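PDB 2FML: MutT/nudix family protein, which is of unknown function but joins a Nudix domain to an NrtR-type winged helix, consistent with a ligand-responsive DNA-binding regulator. Local coordinates for residues A[43-48]-A[72-77]; A[53-58]-A[148-153]; A[106-111]-A[124-129]. All coordinates share one frame; numbering follows the deposited sequence.

Interaction 1 (A[43-48]-A[72-77]); sequences DMVLLC and WALPGG
Asp43 and Gly76 stand opposite each other as an antiparallel, non-hydrogen-bonded pair, their CA atoms 4.0 Å apart. Just beyond, Met44 N donates to Pro75 O at 3.1 Å, the bond somewhat bent with an N-H...O angle of 148°. Asp43 CA adds a CA-H...O contact to the same oxygen at 3.5 Å. Strand 72-78 is interrupted at Leu74 and Pro75, and this kink presses both side chains against strand 39-50. The CD atom of the Pro75 ring approaches Met44 O to 3.5 Å, and Leu74 CB and CD2 flank that carbonyl as well. Both methyls of Leu74 meet a single branch of Val45, CD1 lying 3.8 Å from Val45 CG2. That branch is set anti to the carbonyl carbon because CG1 takes the place anti to the backbone N (chi1 180°). The Leu74-Val45 face is covered by helix 186-200, through Ile189, Ile190 and Ala193. Met44, present as selenomethionine, and Pro75 instead meet helix 85-97, at Val89 and Thr93 for the former and at Glu96 for the latter. A sheet with helices on both faces is the Nudix alpha/beta/alpha sandwich, and Gly77 fits the opening glycine of the Nudix signature, whose helix would be 85-97. Glu96 also ties down the Gly76 end of the loop by accepting from its backbone N through OE1. Of Met44, CB comes within 4.4 Å of Pro75 CG, but the bent chain then leads away. Gly76 has no side chain, and Asp43 OD1 lies 3.8 Å from its CA. The other carboxylate oxygen, OD2, is engaged by Thr125 OG1 of strand 123-131 and by a bound glycerol, probably from the crystallisation liquor.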
loop_
_atom_site.group_PDB
_atom_site.type_symbol
_atom_site.label_atom_id
_atom_site.label_comp_id
_atom_site.label_asym_id
_atom_site.label_seq_id
_atom_site.Cartn_x
_atom_site.Cartn_y
_atom_site.Cartn_z
ATOM N N ASP A 43 -0.334 -6.690 -10.496
ATOM C CA ASP A 43 -1.621 -7.141 -10.956
ATOM C C ASP A 43 -2.536 -5.921 -10.901
ATOM O O ASP A 43 -2.376 -5.005 -10.029
ATOM C CB ASP A 43 -2.172 -8.237 -10.009
ATOM C CG ASP A 43 -1.575 -9.613 -10.310
ATOM O OD1 ASP A 43 -1.985 -10.226 -11.330
ATOM O OD2 ASP A 43 -0.663 -10.069 -9.557
HETATM N N MSE A 44 -3.527 -5.914 -11.786
HETATM C CA MSE A 44 -4.338 -4.728 -11.978
HETATM C C MSE A 44 -5.800 -5.043 -11.843
HETATM O O MSE A 44 -6.291 -5.962 -12.502
HETATM C CB MSE A 44 -4.018 -4.138 -13.339
HETATM C CG MSE A 44 -4.937 -3.081 -13.818
HETATM SE SE MSE A 44 -4.693 -1.330 -12.879
HETATM C CE MSE A 44 -6.200 -1.417 -12.034
ATOM N N VAL A 45 -6.491 -4.287 -10.963
ATOM C CA VAL A 45 -7.959 -4.417 -10.829
ATOM C C VAL A 45 -8.606 -3.251 -11.548
ATOM O O VAL A 45 -8.514 -2.130 -11.091
ATOM C CB VAL A 45 -8.461 -4.505 -9.380
ATOM C CG1 VAL A 45 -10.007 -4.637 -9.380
ATOM C CG2 VAL A 45 -7.792 -5.699 -8.587
ATOM N N LEU A 46 -9.196 -3.532 -12.712
ATOM C CA LEU A 46 -9.878 -2.544 -13.540
ATOM C C LEU A 46 -11.370 -2.665 -13.353
ATOM O O LEU A 46 -11.943 -3.705 -13.608
ATOM C CB LEU A 46 -9.539 -2.726 -15.039
ATOM C CG LEU A 46 -8.089 -2.546 -15.467
ATOM C CD1 LEU A 46 -8.032 -2.769 -16.968
ATOM C CD2 LEU A 46 -7.663 -1.129 -15.170
ATOM N N LEU A 47 -11.982 -1.555 -12.929
ATOM C CA LEU A 47 -13.387 -1.478 -12.618
ATOM C C LEU A 47 -13.995 -0.432 -13.511
ATOM O O LEU A 47 -13.445 0.659 -13.694
ATOM C CB LEU A 47 -13.572 -1.033 -11.175
ATOM C CG LEU A 47 -13.137 -1.985 -10.089
ATOM C CD1 LEU A 47 -13.488 -1.383 -8.740
ATOM C CD2 LEU A 47 -13.747 -3.397 -10.291
ATOM N N CYS A 48 -15.149 -0.767 -14.075
ATOM C CA CYS A 48 -15.916 0.200 -14.840
ATOM C C CYS A 48 -17.380 0.115 -14.400
ATOM O O CYS A 48 -17.746 -0.710 -13.553
ATOM C CB CYS A 48 -15.723 -0.040 -16.356
ATOM S SG CYS A 48 -16.476 -1.522 -17.017
ATOM N N TRP A 72 -9.309 -18.143 -14.789
ATOM C CA TRP A 72 -9.492 -16.708 -14.877
ATOM C C TRP A 72 -8.675 -16.009 -13.790
ATOM O O TRP A 72 -8.431 -16.555 -12.714
ATOM C CB TRP A 72 -10.997 -16.316 -14.819
ATOM C CG TRP A 72 -11.773 -16.941 -15.933
ATOM C CD1 TRP A 72 -12.411 -18.165 -15.901
ATOM C CD2 TRP A 72 -11.969 -16.422 -17.267
ATOM N NE1 TRP A 72 -12.985 -18.426 -17.119
ATOM C CE2 TRP A 72 -12.754 -17.370 -17.969
ATOM C CE3 TRP A 72 -11.572 -15.244 -17.932
ATOM C CZ2 TRP A 72 -13.136 -17.185 -19.315
ATOM C CZ3 TRP A 72 -11.968 -15.058 -19.260
ATOM C CH2 TRP A 72 -12.752 -16.012 -19.932
ATOM N N ALA A 73 -8.227 -14.804 -14.107
ATOM C CA ALA A 73 -7.195 -14.185 -13.340
ATOM C C ALA A 73 -7.254 -12.670 -13.575
ATOM O O ALA A 73 -7.762 -12.242 -14.588
ATOM C CB ALA A 73 -5.812 -14.754 -13.777
ATOM N N LEU A 74 -6.695 -11.865 -12.674
ATOM C CA LEU A 74 -6.355 -10.459 -13.060
ATOM C C LEU A 74 -5.249 -10.405 -14.095
ATOM O O LEU A 74 -4.363 -11.294 -14.136
ATOM C CB LEU A 74 -5.987 -9.569 -11.841
ATOM C CG LEU A 74 -7.040 -9.581 -10.694
ATOM C CD1 LEU A 74 -6.439 -9.115 -9.358
ATOM C CD2 LEU A 74 -8.318 -8.733 -11.041
ATOM N N PRO A 75 -5.265 -9.361 -14.940
ATOM C CA PRO A 75 -4.118 -9.153 -15.811
ATOM C C PRO A 75 -2.922 -8.727 -14.936
ATOM O O PRO A 75 -3.119 -8.050 -13.959
ATOM C CB PRO A 75 -4.565 -7.987 -16.695
ATOM C CG PRO A 75 -5.631 -7.294 -15.913
ATOM C CD PRO A 75 -6.318 -8.344 -15.119
ATOM N N GLY A 76 -1.701 -9.163 -15.245
ATOM C CA GLY A 76 -0.523 -8.685 -14.509
ATOM C C GLY A 76 0.720 -9.391 -15.011
ATOM O O GLY A 76 0.653 -10.161 -15.946
ATOM N N GLY A 77 1.859 -9.163 -14.391
ATOM C CA GLY A 77 3.062 -9.762 -14.912
ATOM C C GLY A 77 4.271 -9.292 -14.178
ATOM O O GLY A 77 4.169 -8.606 -13.171
#

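Interaction 2 (A[53-58]-A[148-153]); sequences ADQLKV and WFNLER
Val58 and Phe149 form an antiparallel hydrogen-bonded pair, with Phe149 N to Val58 O at 2.7 Å and Val58 N to Phe149 O at 2.8 Å. One residue pair along, Lys57 faces Asn150, and Lys57 CA makes a CA-H...O contact with Phe149 O. Leu151 N then donates to Leu56 O at 2.8 Å. A modelled water lies between Leu56 N and Leu151 O, but its short approach to Leu151 O makes the bridge doubtful. Apolar contacts lie on the Leu56-Val58 face. Val58 CG1, held between the backbone N and the carbonyl carbon (chi1 59°), leans over Phe149 CB at 4.1 Å and Leu151 CB at 4.2 Å. Leu151 CD2 touches Leu56 CB at 4.0 Å, the two leucines running at a slant to each other. On the face of Lys57 and Asn150, the aliphatic part of Lys57 crosses Trp148 at about a right angle, CD lying 3.9 Å from Trp148 CB. The polar ends of these two find partners in the loop that leads into strand 143-154: Lys57 NZ forms a salt bridge with Glu134, and Trp148 NE1 donates to Glu135 O. Leu56 also packs on Phe227 of helix 217-228, in the winged-helix region. Asp54 and Gln55 opposite Asn50 make a G1 beta bulge. Strand 55-63 thus lies between strands 39-50 and 143-154, antiparallel to both, within the Nudix fold.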
loop_
_atom_site.group_PDB
_atom_site.type_symbol
_atom_site.label_atom_id
_atom_site.label_comp_id
_atom_site.label_asym_id
_atom_site.label_seq_id
_atom_site.Cartn_x
_atom_site.Cartn_y
_atom_site.Cartn_z
ATOM N N ALA A 53 -27.198 -0.577 -18.052
ATOM C CA ALA A 53 -27.373 -1.842 -17.363
ATOM C C ALA A 53 -27.390 -1.718 -15.850
ATOM O O ALA A 53 -27.874 -2.624 -15.162
ATOM C CB ALA A 53 -26.281 -2.779 -17.777
ATOM N N ASP A 54 -26.857 -0.604 -15.340
ATOM C CA ASP A 54 -26.544 -0.408 -13.910
ATOM C C ASP A 54 -25.581 -1.504 -13.408
ATOM O O ASP A 54 -25.795 -2.114 -12.368
ATOM C CB ASP A 54 -27.833 -0.282 -13.051
ATOM C CG ASP A 54 -27.632 0.559 -11.770
ATOM O OD1 ASP A 54 -26.482 0.936 -11.436
ATOM O OD2 ASP A 54 -28.627 0.865 -11.080
ATOM N N GLN A 55 -24.495 -1.730 -14.143
ATOM C CA GLN A 55 -23.641 -2.903 -13.916
ATOM C C GLN A 55 -22.234 -2.434 -13.637
ATOM O O GLN A 55 -21.662 -1.766 -14.478
ATOM C CB GLN A 55 -23.639 -3.867 -15.126
ATOM C CG GLN A 55 -24.420 -5.218 -14.970
ATOM C CD GLN A 55 -25.223 -5.688 -16.290
ATOM O OE1 GLN A 55 -24.673 -5.699 -17.410
ATOM N NE2 GLN A 55 -26.522 -6.073 -16.121
ATOM N N LEU A 56 -21.710 -2.755 -12.446
ATOM C CA LEU A 56 -20.282 -2.711 -12.203
ATOM C C LEU A 56 -19.655 -3.886 -12.948
ATOM O O LEU A 56 -20.212 -4.977 -12.985
ATOM C CB LEU A 56 -19.950 -2.857 -10.733
ATOM C CG LEU A 56 -20.287 -1.776 -9.709
ATOM C CD1 LEU A 56 -19.881 -2.322 -8.304
ATOM C CD2 LEU A 56 -19.579 -0.463 -9.974
ATOM N N LYS A 57 -18.513 -3.663 -13.574
ATOM C CA LYS A 57 -17.806 -4.763 -14.215
ATOM C C LYS A 57 -16.335 -4.738 -13.791
ATOM O O LYS A 57 -15.814 -3.711 -13.363
ATOM C CB LYS A 57 -17.960 -4.726 -15.746
ATOM C CG LYS A 57 -19.355 -4.489 -16.266
ATOM C CD LYS A 57 -19.577 -5.127 -17.615
ATOM C CE LYS A 57 -20.913 -4.700 -18.194
ATOM N NZ LYS A 57 -21.228 -5.180 -19.594
ATOM N N VAL A 58 -15.681 -5.893 -13.883
ATOM C CA VAL A 58 -14.274 -6.013 -13.558
ATOM C C VAL A 58 -13.599 -6.831 -14.683
ATOM O O VAL A 58 -14.199 -7.779 -15.189
ATOM C CB VAL A 58 -14.075 -6.677 -12.166
ATOM C CG1 VAL A 58 -14.714 -8.091 -12.137
ATOM C CG2 VAL A 58 -12.533 -6.692 -11.779
ATOM N N TRP A 148 -14.867 -8.127 -19.717
ATOM C CA TRP A 148 -15.439 -7.387 -18.610
ATOM C C TRP A 148 -16.450 -8.318 -17.961
ATOM O O TRP A 148 -17.485 -8.615 -18.542
ATOM C CB TRP A 148 -16.163 -6.129 -19.157
ATOM C CG TRP A 148 -15.232 -5.006 -19.535
ATOM C CD1 TRP A 148 -14.962 -4.517 -20.816
ATOM C CD2 TRP A 148 -14.459 -4.202 -18.632
ATOM N NE1 TRP A 148 -14.049 -3.498 -20.738
ATOM C CE2 TRP A 148 -13.741 -3.269 -19.414
ATOM C CE3 TRP A 148 -14.293 -4.191 -17.229
ATOM C CZ2 TRP A 148 -12.883 -2.336 -18.848
ATOM C CZ3 TRP A 148 -13.450 -3.251 -16.664
ATOM C CH2 TRP A 148 -12.775 -2.306 -17.490
ATOM N N PHE A 149 -16.150 -8.789 -16.755
ATOM C CA PHE A 149 -17.069 -9.614 -15.998
ATOM C C PHE A 149 -18.052 -8.727 -15.257
ATOM O O PHE A 149 -17.686 -7.725 -14.660
ATOM C CB PHE A 149 -16.304 -10.495 -14.995
ATOM C CG PHE A 149 -15.828 -11.825 -15.574
ATOM C CD1 PHE A 149 -14.930 -11.861 -16.645
ATOM C CD2 PHE A 149 -16.233 -13.042 -14.986
ATOM C CE1 PHE A 149 -14.508 -13.072 -17.185
ATOM C CE2 PHE A 149 -15.793 -14.294 -15.496
ATOM C CZ PHE A 149 -14.957 -14.294 -16.614
ATOM N N ASN A 150 -19.304 -9.114 -15.281
ATOM C CA ASN A 150 -20.289 -8.517 -14.412
ATOM C C ASN A 150 -19.936 -8.699 -12.950
ATOM O O ASN A 150 -19.705 -9.818 -12.492
ATOM C CB ASN A 150 -21.593 -9.252 -14.629
ATOM C CG ASN A 150 -22.699 -8.334 -14.897
ATOM O OD1 ASN A 150 -23.166 -8.239 -16.054
ATOM N ND2 ASN A 150 -23.108 -7.559 -13.858
ATOM N N LEU A 151 -19.929 -7.618 -12.203
ATOM C CA LEU A 151 -19.643 -7.694 -10.781
ATOM C C LEU A 151 -20.867 -7.225 -9.932
ATOM O O LEU A 151 -21.301 -6.068 -9.999
ATOM C CB LEU A 151 -18.380 -6.879 -10.503
ATOM C CG LEU A 151 -18.234 -6.360 -9.072
ATOM C CD1 LEU A 151 -17.903 -7.469 -8.040
ATOM C CD2 LEU A 151 -17.176 -5.250 -9.066
ATOM N N GLU A 152 -21.400 -8.110 -9.105
ATOM C CA GLU A 152 -22.588 -7.800 -8.319
ATOM C C GLU A 152 -22.401 -8.173 -6.843
ATOM O O GLU A 152 -21.916 -9.282 -6.521
ATOM C CB GLU A 152 -23.771 -8.534 -8.936
ATOM C CG GLU A 152 -25.050 -8.317 -8.269
ATOM C CD GLU A 152 -26.173 -8.072 -9.241
ATOM O OE1 GLU A 152 -26.320 -8.866 -10.211
ATOM O OE2 GLU A 152 -26.934 -7.087 -9.031
ATOM N N ARG A 153 -22.774 -7.250 -5.951
ATOM C CA ARG A 153 -22.835 -7.524 -4.511
ATOM C C ARG A 153 -24.188 -8.085 -4.004
ATOM O O ARG A 153 -25.267 -7.508 -4.254
ATOM C CB ARG A 153 -22.481 -6.297 -3.694
ATOM C CG ARG A 153 -22.372 -6.671 -2.224
ATOM C CD ARG A 153 -21.987 -5.484 -1.411
ATOM N NE ARG A 153 -21.942 -5.773 0.019
ATOM C CZ ARG A 153 -21.364 -4.998 0.932
ATOM N NH1 ARG A 153 -20.781 -3.847 0.604
ATOM N NH2 ARG A 153 -21.358 -5.382 2.191
HETATM O O HOH W 1 -23.202 -4.380 -9.999
#

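Interaction 3 (A[106-111]-A[124-129]); sequences IEQLHS and VTVSYL
Gln108 lies across one face of the Tyr128 ring in a CH-pi contact, CG 3.9 Å from the ring centroid and 22° off the ring normal. With CG anti to the backbone N, the extended chain runs on past the ring, and its amide stands nearly upright to the ring plane, at 83°. The same chain brushes Val126, whose CG1 is 3.6 Å from Gln108 CD. Ile106 CD1 approaches Tyr128 CD1 to 3.7 Å, while the phenol oxygen is hydrogen-bonded to Thr85. Glu107 and Leu129 lie alongside and point the same way, Glu107 CG being 3.9 Å from Leu129 CB; paired backbone bonds join their N and O atoms. Farther along, a classic beta bulge sets two residues, Leu109 and His110, against the single Ser127. Leu109 N donates to Ser127 O, and Leu109 CD2 lies 3.6 Å from Ser127 OG. That hydroxyl, turned between the backbone N and the carbonyl carbon (chi1 69°), donates to His110 O at 2.7 Å. Ser127 N gives the same oxygen a second bond at 2.8 Å. At the far end Ser111 OG is hydrogen-bonded to Ser111 OG of the second subunit, and Gln108 packs on His110 of that subunit. With both the N-H and the hydroxyl of Ser127 on one oxygen, His110 O is satisfied inside the bulge by a single residue, which ties the Ser127 side chain to the backbone there.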
loop_
_atom_site.group_PDB
_atom_site.type_symbol
_atom_site.label_atom_id
_atom_site.label_comp_id
_atom_site.label_asym_id
_atom_site.label_seq_id
_atom_site.Cartn_x
_atom_site.Cartn_y
_atom_site.Cartn_z
ATOM N N ILE A 106 -4.333 5.596 -11.747
ATOM C CA ILE A 106 -4.230 4.356 -11.026
ATOM C C ILE A 106 -3.912 4.664 -9.560
ATOM O O ILE A 106 -3.322 5.699 -9.265
ATOM C CB ILE A 106 -3.205 3.380 -11.662
ATOM C CG1 ILE A 106 -1.773 3.956 -11.582
ATOM C CG2 ILE A 106 -3.645 3.082 -13.062
ATOM C CD1 ILE A 106 -0.606 2.946 -11.976
ATOM N N GLU A 107 -4.314 3.768 -8.661
ATOM C CA GLU A 107 -3.816 3.850 -7.317
ATOM C C GLU A 107 -3.227 2.504 -6.886
ATOM O O GLU A 107 -3.787 1.460 -7.176
ATOM C CB GLU A 107 -4.921 4.334 -6.324
ATOM C CG GLU A 107 -6.061 3.288 -6.031
ATOM C CD GLU A 107 -7.281 3.913 -5.253
ATOM O OE1 GLU A 107 -8.061 4.684 -5.890
ATOM O OE2 GLU A 107 -7.434 3.636 -4.021
ATOM N N GLN A 108 -2.140 2.549 -6.137
ATOM C CA GLN A 108 -1.601 1.321 -5.586
ATOM C C GLN A 108 -2.579 0.747 -4.553
ATOM O O GLN A 108 -3.151 1.486 -3.761
ATOM C CB GLN A 108 -0.220 1.552 -5.003
ATOM C CG GLN A 108 0.608 0.366 -5.058
ATOM C CD GLN A 108 1.965 0.645 -4.520
ATOM O OE1 GLN A 108 2.917 1.017 -5.257
ATOM N NE2 GLN A 108 2.110 0.397 -3.245
ATOM N N LEU A 109 -2.856 -0.558 -4.612
ATOM C CA LEU A 109 -3.896 -1.069 -3.743
ATOM C C LEU A 109 -3.267 -1.750 -2.488
ATOM O O LEU A 109 -3.546 -1.372 -1.331
ATOM C CB LEU A 109 -4.816 -2.017 -4.540
ATOM C CG LEU A 109 -5.825 -2.928 -3.808
ATOM C CD1 LEU A 109 -6.864 -2.146 -3.037
ATOM C CD2 LEU A 109 -6.466 -3.911 -4.794
ATOM N N HIS A 110 -2.435 -2.762 -2.728
ATOM C CA HIS A 110 -1.892 -3.575 -1.679
ATOM C C HIS A 110 -0.821 -4.512 -2.290
ATOM O O HIS A 110 -0.931 -4.903 -3.482
ATOM C CB HIS A 110 -3.000 -4.367 -0.991
ATOM C CG HIS A 110 -2.528 -5.141 0.201
ATOM N ND1 HIS A 110 -2.440 -4.602 1.478
ATOM C CD2 HIS A 110 -2.131 -6.431 0.310
ATOM C CE1 HIS A 110 -1.999 -5.535 2.313
ATOM N NE2 HIS A 110 -1.801 -6.651 1.622
ATOM N N SER A 111 0.214 -4.843 -1.499
ATOM C CA SER A 111 1.195 -5.825 -1.900
ATOM C C SER A 111 0.934 -7.107 -1.135
ATOM O O SER A 111 0.869 -7.086 0.081
ATOM C CB SER A 111 2.626 -5.391 -1.662
ATOM O OG SER A 111 2.699 -4.052 -2.057
ATOM N N VAL A 124 6.227 -11.954 -5.299
ATOM C CA VAL A 124 5.501 -10.888 -4.566
ATOM C C VAL A 124 4.841 -9.972 -5.607
ATOM O O VAL A 124 5.434 -9.600 -6.609
ATOM C CB VAL A 124 6.465 -10.083 -3.586
ATOM C CG1 VAL A 124 5.734 -8.864 -2.813
ATOM C CG2 VAL A 124 7.037 -11.044 -2.573
ATOM N N THR A 125 3.594 -9.609 -5.334
ATOM C CA THR A 125 2.877 -8.794 -6.236
ATOM C C THR A 125 2.457 -7.429 -5.627
ATOM O O THR A 125 2.092 -7.332 -4.498
ATOM C CB THR A 125 1.739 -9.615 -6.838
ATOM O OG1 THR A 125 1.403 -9.092 -8.122
ATOM C CG2 THR A 125 0.458 -9.616 -5.937
ATOM N N VAL A 126 2.564 -6.370 -6.397
ATOM C CA VAL A 126 2.058 -5.115 -6.002
ATOM C C VAL A 126 0.797 -4.961 -6.845
ATOM O O VAL A 126 0.837 -4.916 -8.057
ATOM C CB VAL A 126 3.054 -3.996 -6.244
ATOM C CG1 VAL A 126 2.481 -2.691 -5.846
ATOM C CG2 VAL A 126 4.316 -4.274 -5.531
ATOM N N SER A 127 -0.333 -4.990 -6.198
ATOM C CA SER A 127 -1.563 -4.786 -6.937
ATOM C C SER A 127 -1.976 -3.280 -7.012
ATOM O O SER A 127 -1.659 -2.489 -6.150
ATOM C CB SER A 127 -2.695 -5.657 -6.365
ATOM O OG SER A 127 -3.093 -5.200 -5.079
ATOM N N TYR A 128 -2.690 -2.967 -8.080
ATOM C CA TYR A 128 -3.232 -1.660 -8.376
ATOM C C TYR A 128 -4.731 -1.726 -8.682
ATOM O O TYR A 128 -5.233 -2.754 -9.086
ATOM C CB TYR A 128 -2.480 -1.032 -9.566
ATOM C CG TYR A 128 -1.099 -0.580 -9.206
ATOM C CD1 TYR A 128 -0.833 0.767 -9.000
ATOM C CD2 TYR A 128 -0.016 -1.520 -9.143
ATOM C CE1 TYR A 128 0.477 1.201 -8.725
ATOM C CE2 TYR A 128 1.264 -1.121 -8.883
ATOM C CZ TYR A 128 1.500 0.224 -8.625
ATOM O OH TYR A 128 2.750 0.598 -8.304
ATOM N N LEU A 129 -5.385 -0.577 -8.533
ATOM C CA LEU A 129 -6.821 -0.372 -8.738
ATOM C C LEU A 129 -6.987 0.838 -9.684
ATOM O O LEU A 129 -6.292 1.840 -9.555
ATOM C CB LEU A 129 -7.473 -0.047 -7.394
ATOM C CG LEU A 129 -8.938 0.374 -7.285
ATOM C CD1 LEU A 129 -9.860 -0.614 -8.094
ATOM C CD2 LEU A 129 -9.326 0.358 -5.799
#

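All three contacts belong to one mixed beta-sheet of the Nudix domain. Strand 39-50 joins them: it pairs antiparallel with 72-78 in interaction 1, antiparallel with strand 55-63 of interaction 2, and parallel with strand 123-131 of interaction 3. Centre to centre, interactions 1 and 3 are about 10 Å apart and interactions 1 and 2 about 14 Å; interactions 2 and 3, about 21 Å apart, do not touch. Both segments of interaction 1 precede those of interaction 3; 53-58 falls between the segments of interaction 1, and both segments of interaction 3 fall between those of interaction 2. The beta-sheet thus runs from the subunit interface at interaction 3 to the winged-helix region beside interaction 2.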